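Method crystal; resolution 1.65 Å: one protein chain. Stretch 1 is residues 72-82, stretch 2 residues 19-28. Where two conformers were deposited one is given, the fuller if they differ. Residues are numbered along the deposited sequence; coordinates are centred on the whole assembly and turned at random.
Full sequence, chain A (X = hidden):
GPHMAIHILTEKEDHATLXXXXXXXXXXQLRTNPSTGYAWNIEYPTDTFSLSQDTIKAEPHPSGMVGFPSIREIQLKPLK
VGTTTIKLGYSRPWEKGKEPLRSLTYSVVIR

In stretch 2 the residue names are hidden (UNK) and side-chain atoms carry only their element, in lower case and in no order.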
# COMPACT_ATOMS: atom_id res chain seq x y z
N ARG A 72 -1.08 6.21 5.39
CA ARG A 72 -1.01 6.20 3.92
C ARG A 72 -1.95 5.13 3.41
O ARG A 72 -1.89 3.99 3.86
CB ARG A 72 0.41 5.89 3.47
CG ARG A 72 0.57 5.77 1.96
CD ARG A 72 0.53 7.13 1.29
NE ARG A 72 0.75 7.05 -0.17
CZ ARG A 72 1.95 6.96 -0.75
NH1 ARG A 72 3.06 6.93 -0.01
NH2 ARG A 72 2.03 6.89 -2.08
N GLU A 73 -2.83 5.48 2.49
CA GLU A 73 -3.74 4.48 1.97
C GLU A 73 -3.69 4.54 0.46
O GLU A 73 -3.93 5.58 -0.14
CB GLU A 73 -5.17 4.73 2.45
CG GLU A 73 -6.10 3.71 1.83
CD GLU A 73 -7.55 4.06 2.02
OE1 GLU A 73 -8.05 4.96 1.29
OE2 GLU A 73 -8.20 3.43 2.87
N ILE A 74 -3.35 3.40 -0.14
CA ILE A 74 -3.24 3.31 -1.59
C ILE A 74 -4.25 2.29 -2.05
O ILE A 74 -4.24 1.15 -1.59
CB ILE A 74 -1.84 2.84 -2.02
CG1 ILE A 74 -0.78 3.84 -1.54
CG2 ILE A 74 -1.78 2.69 -3.53
CD1 ILE A 74 0.63 3.28 -1.52
N GLN A 75 -5.16 2.70 -2.92
CA GLN A 75 -6.18 1.78 -3.41
C GLN A 75 -5.90 1.42 -4.86
O GLN A 75 -5.69 2.31 -5.70
CB GLN A 75 -7.56 2.39 -3.30
CG GLN A 75 -7.93 2.83 -1.90
CD GLN A 75 -9.35 3.36 -1.84
OE1 GLN A 75 -10.20 2.97 -2.65
NE2 GLN A 75 -9.61 4.25 -0.91
N LEU A 76 -5.89 0.12 -5.16
CA LEU A 76 -5.60 -0.36 -6.51
C LEU A 76 -6.76 -1.16 -7.07
O LEU A 76 -7.33 -2.02 -6.38
CB LEU A 76 -4.38 -1.27 -6.51
CG LEU A 76 -3.08 -0.64 -6.01
CD1 LEU A 76 -2.00 -1.70 -5.89
CD2 LEU A 76 -2.67 0.47 -6.96
N LYS A 77 -7.11 -0.89 -8.31
CA LYS A 77 -8.20 -1.61 -8.94
C LYS A 77 -7.64 -2.40 -10.11
O LYS A 77 -6.93 -1.85 -10.94
CB LYS A 77 -9.25 -0.63 -9.45
CG LYS A 77 -10.47 -1.30 -10.08
CD LYS A 77 -11.52 -0.28 -10.47
CE LYS A 77 -12.72 -0.94 -11.11
NZ LYS A 77 -13.78 0.04 -11.47
N PRO A 78 -7.95 -3.69 -10.19
CA PRO A 78 -7.44 -4.46 -11.34
C PRO A 78 -7.87 -3.89 -12.69
O PRO A 78 -9.04 -3.52 -12.87
CB PRO A 78 -8.08 -5.83 -11.15
CG PRO A 78 -8.35 -5.93 -9.70
CD PRO A 78 -8.69 -4.54 -9.24
N LEU A 79 -6.93 -3.81 -13.62
CA LEU A 79 -7.24 -3.49 -15.01
C LEU A 79 -7.37 -4.75 -15.84
O LEU A 79 -8.11 -4.78 -16.83
CB LEU A 79 -6.14 -2.61 -15.61
CG LEU A 79 -6.18 -1.16 -15.13
CD1 LEU A 79 -4.93 -0.41 -15.57
CD2 LEU A 79 -7.43 -0.47 -15.66
N LYS A 80 -6.63 -5.79 -15.44
CA LYS A 80 -6.59 -7.05 -16.17
C LYS A 80 -6.50 -8.21 -15.20
O LYS A 80 -6.07 -8.03 -14.05
CB LYS A 80 -5.37 -7.09 -17.10
CG LYS A 80 -5.22 -5.91 -18.08
CD LYS A 80 -4.06 -6.15 -19.04
CE LYS A 80 -3.65 -4.87 -19.77
NZ LYS A 80 -2.67 -5.13 -20.86
N VAL A 81 -6.90 -9.39 -15.64
CA VAL A 81 -6.67 -10.58 -14.82
C VAL A 81 -5.20 -10.96 -14.98
O VAL A 81 -4.54 -10.57 -15.95
CB VAL A 81 -7.57 -11.76 -15.20
CG1 VAL A 81 -9.03 -11.44 -14.89
CG2 VAL A 81 -7.40 -12.11 -16.67
N GLY A 82 -4.67 -11.72 -14.02
CA GLY A 82 -3.28 -12.13 -14.09
C GLY A 82 -2.66 -12.26 -12.72
O GLY A 82 -3.36 -12.22 -11.72
N UNK A 19 -5.62 -13.77 -3.25
CA UNK A 19 -6.38 -14.10 -4.44
C UNK A 19 -7.64 -13.23 -4.45
O UNK A 19 -8.45 -13.30 -3.52
c UNK A 19 -5.54 -16.47 -4.73
c UNK A 19 -6.73 -15.59 -4.49
c UNK A 19 -4.50 -16.80 -3.93
c UNK A 19 -4.19 -17.79 -5.86
n UNK A 19 -3.68 -17.63 -4.65
n UNK A 19 -5.31 -17.10 -5.93
N UNK A 20 -7.78 -12.41 -5.48
CA UNK A 20 -8.91 -11.51 -5.59
C UNK A 20 -9.62 -11.68 -6.92
O UNK A 20 -9.10 -12.31 -7.84
c UNK A 20 -7.62 -9.88 -4.20
c UNK A 20 -7.73 -9.54 -6.66
c UNK A 20 -8.49 -10.03 -5.43
c UNK A 20 -7.53 -8.01 -6.68
N UNK A 21 -10.84 -11.16 -7.01
CA UNK A 21 -11.60 -11.22 -8.25
C UNK A 21 -11.37 -9.95 -9.08
O UNK A 21 -10.92 -8.93 -8.55
o UNK A 21 -13.31 -12.61 -7.23
c UNK A 21 -13.09 -11.42 -7.97
N UNK A 22 -11.69 -10.03 -10.37
CA UNK A 22 -11.48 -8.93 -11.31
C UNK A 22 -12.09 -7.61 -10.85
O UNK A 22 -11.51 -6.55 -11.06
c UNK A 22 -11.55 -8.35 -16.26
c UNK A 22 -10.17 -6.95 -14.92
c UNK A 22 -10.63 -7.34 -16.16
c UNK A 22 -11.57 -8.61 -13.86
c UNK A 22 -12.01 -8.98 -15.12
c UNK A 22 -12.10 -9.34 -12.65
c UNK A 22 -10.64 -7.58 -13.76
N UNK A 23 -13.26 -7.67 -10.21
CA UNK A 23 -13.92 -6.43 -9.81
C UNK A 23 -13.68 -6.04 -8.36
O UNK A 23 -14.37 -5.18 -7.82
o UNK A 23 -15.40 -8.59 -8.93
c UNK A 23 -16.08 -7.70 -9.44
n UNK A 23 -17.41 -7.73 -9.46
c UNK A 23 -15.42 -6.51 -10.09
N UNK A 24 -12.68 -6.67 -7.75
CA UNK A 24 -12.31 -6.36 -6.36
C UNK A 24 -11.42 -5.11 -6.27
O UNK A 24 -11.01 -4.56 -7.30
c UNK A 24 -12.53 -8.67 -5.33
c UNK A 24 -11.59 -7.55 -5.74
o UNK A 24 -13.77 -8.54 -5.50
o UNK A 24 -12.03 -9.71 -4.86
N UNK A 25 -11.13 -4.68 -5.04
CA UNK A 25 -10.21 -3.57 -4.80
C UNK A 25 -9.20 -3.97 -3.74
O UNK A 25 -9.54 -4.72 -2.83
c UNK A 25 -10.79 -0.88 -6.34
c UNK A 25 -12.40 -0.33 -4.51
c UNK A 25 -11.73 -1.45 -5.28
c UNK A 25 -10.96 -2.33 -4.31
N UNK A 26 -7.98 -3.48 -3.87
CA UNK A 26 -6.96 -3.63 -2.84
C UNK A 26 -6.76 -2.29 -2.16
O UNK A 26 -6.62 -1.27 -2.84
c UNK A 26 -5.63 -4.09 -3.43
c UNK A 26 -5.78 -5.50 -4.00
c UNK A 26 -4.51 -4.06 -2.37
c UNK A 26 -4.65 -5.91 -4.89
N UNK A 27 -6.78 -2.29 -0.83
CA UNK A 27 -6.49 -1.08 -0.06
C UNK A 27 -5.31 -1.36 0.85
O UNK A 27 -5.43 -2.11 1.80
c UNK A 27 -11.04 1.26 0.26
c UNK A 27 -7.69 -0.62 0.78
c UNK A 27 -9.81 0.74 0.98
c UNK A 27 -8.85 0.02 0.01
n UNK A 27 -12.03 1.87 1.20
N UNK A 28 -4.17 -0.75 0.53
CA UNK A 28 -2.96 -0.88 1.33
C UNK A 28 -2.98 0.28 2.31
O UNK A 28 -3.01 1.44 1.91
c UNK A 28 -0.82 -1.79 -1.74
c UNK A 28 -1.77 -1.96 -0.58
c UNK A 28 -0.44 -0.82 1.28
c UNK A 28 -1.73 -0.80 0.43
O HOH W 1 -10.77 4.12 2.74

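Position 19 carries one carbon and then a five-membered ring of three carbons and two nitrogens, an imidazole: His19. It is exposed and out of reach of stretch 1, so this contact asks nothing of it.

Position 20 has four carbons, forked at the first, with one arm two carbons long; the tip of that arm lies against Pro78 CG. This is Ile20, buried, with CD1 of Ile20 3.8 Å from Pro78 CG, an apolar match.

At position 21 a single carbon bears one oxygen, which makes it Ser21. Its CA-to-CB bond points away from stretch 1; the backbone matters more, opening a type I turn.

Position 22 has one carbon and a six-carbon ring without oxygen. Val81 CG1 lies over one face of the ring, while Pro78 CB and Leu79 O sit at the edge. This is Phe22, whose ring gives stretch 1 a broad apolar surface; Val81 CG1 is 4.0 Å from the centroid of the Phe22 ring, a CH-pi contact.

Position 23 shows two carbons, the second holding one oxygen and one nitrogen, an amide: Asn23. Its CA-to-CB bond points away from stretch 1, and the residue is exposed, a place that suits a polar amide.

Position 24 has the same skeleton with two oxygens: Asp24. OD1 of Asp24 accepts a hydrogen bond from Ser21 N (2.9 Å), while Asp24 N donates to Ser21 O (3.0 Å), so side chain and backbone together brace the turn. Pro78 CD packs 3.0 Å from Asp24 O, which finds no partner in the model.

Position 25 has four carbons, forked at the second, and one tip meets Lys77 CB. It is Leu25, whose CD2 lies 3.5 Å from Lys77 CB, covering the aliphatic base of that lysine.

Position 26 has four carbons forked at the first, one arm longer, its CB 4.4 Å from Leu76 CB: Ile26. A beta-branched residue suits a strand, and this one is buried.

Position 27 has four carbons in a row ending in nitrogen, and packs against Gln75 CD on a shared sheet face: Lys27. Its CE lies 3.4 Å from Gln75 CD. Lys27 NZ donates to a water (3.0 Å from NZ to the water O) that in turn donates to Glu73 OE2 (2.7 Å from the water O), bridging opposite charges.

Position 28 repeats the fork of position 26, with its CB 4.4 Å from Ile74 CB and its longer arm ending near Leu76 CD1: Ile28. A branched apolar side chain fits this buried face, and Ile28 CD1 lies 4.3 Å from Leu76 CD1.

The contact is an antiparallel strand pair. Reciprocal hydrogen bonds link Ile26 with Leu76 and Ile28 with Ile74. These four side chains share one buried face; Gln75 and Lys27 occupy the other, where Lys27 NZ and Glu73 OE2 are bridged by a water and Gln75 NE2 donates to Glu73 OE1. Beyond the ladder, Phe22 packs against Pro78 and Val81, extending the contact through the turn.

Stretch 2 19-28: HISFNDLIKI
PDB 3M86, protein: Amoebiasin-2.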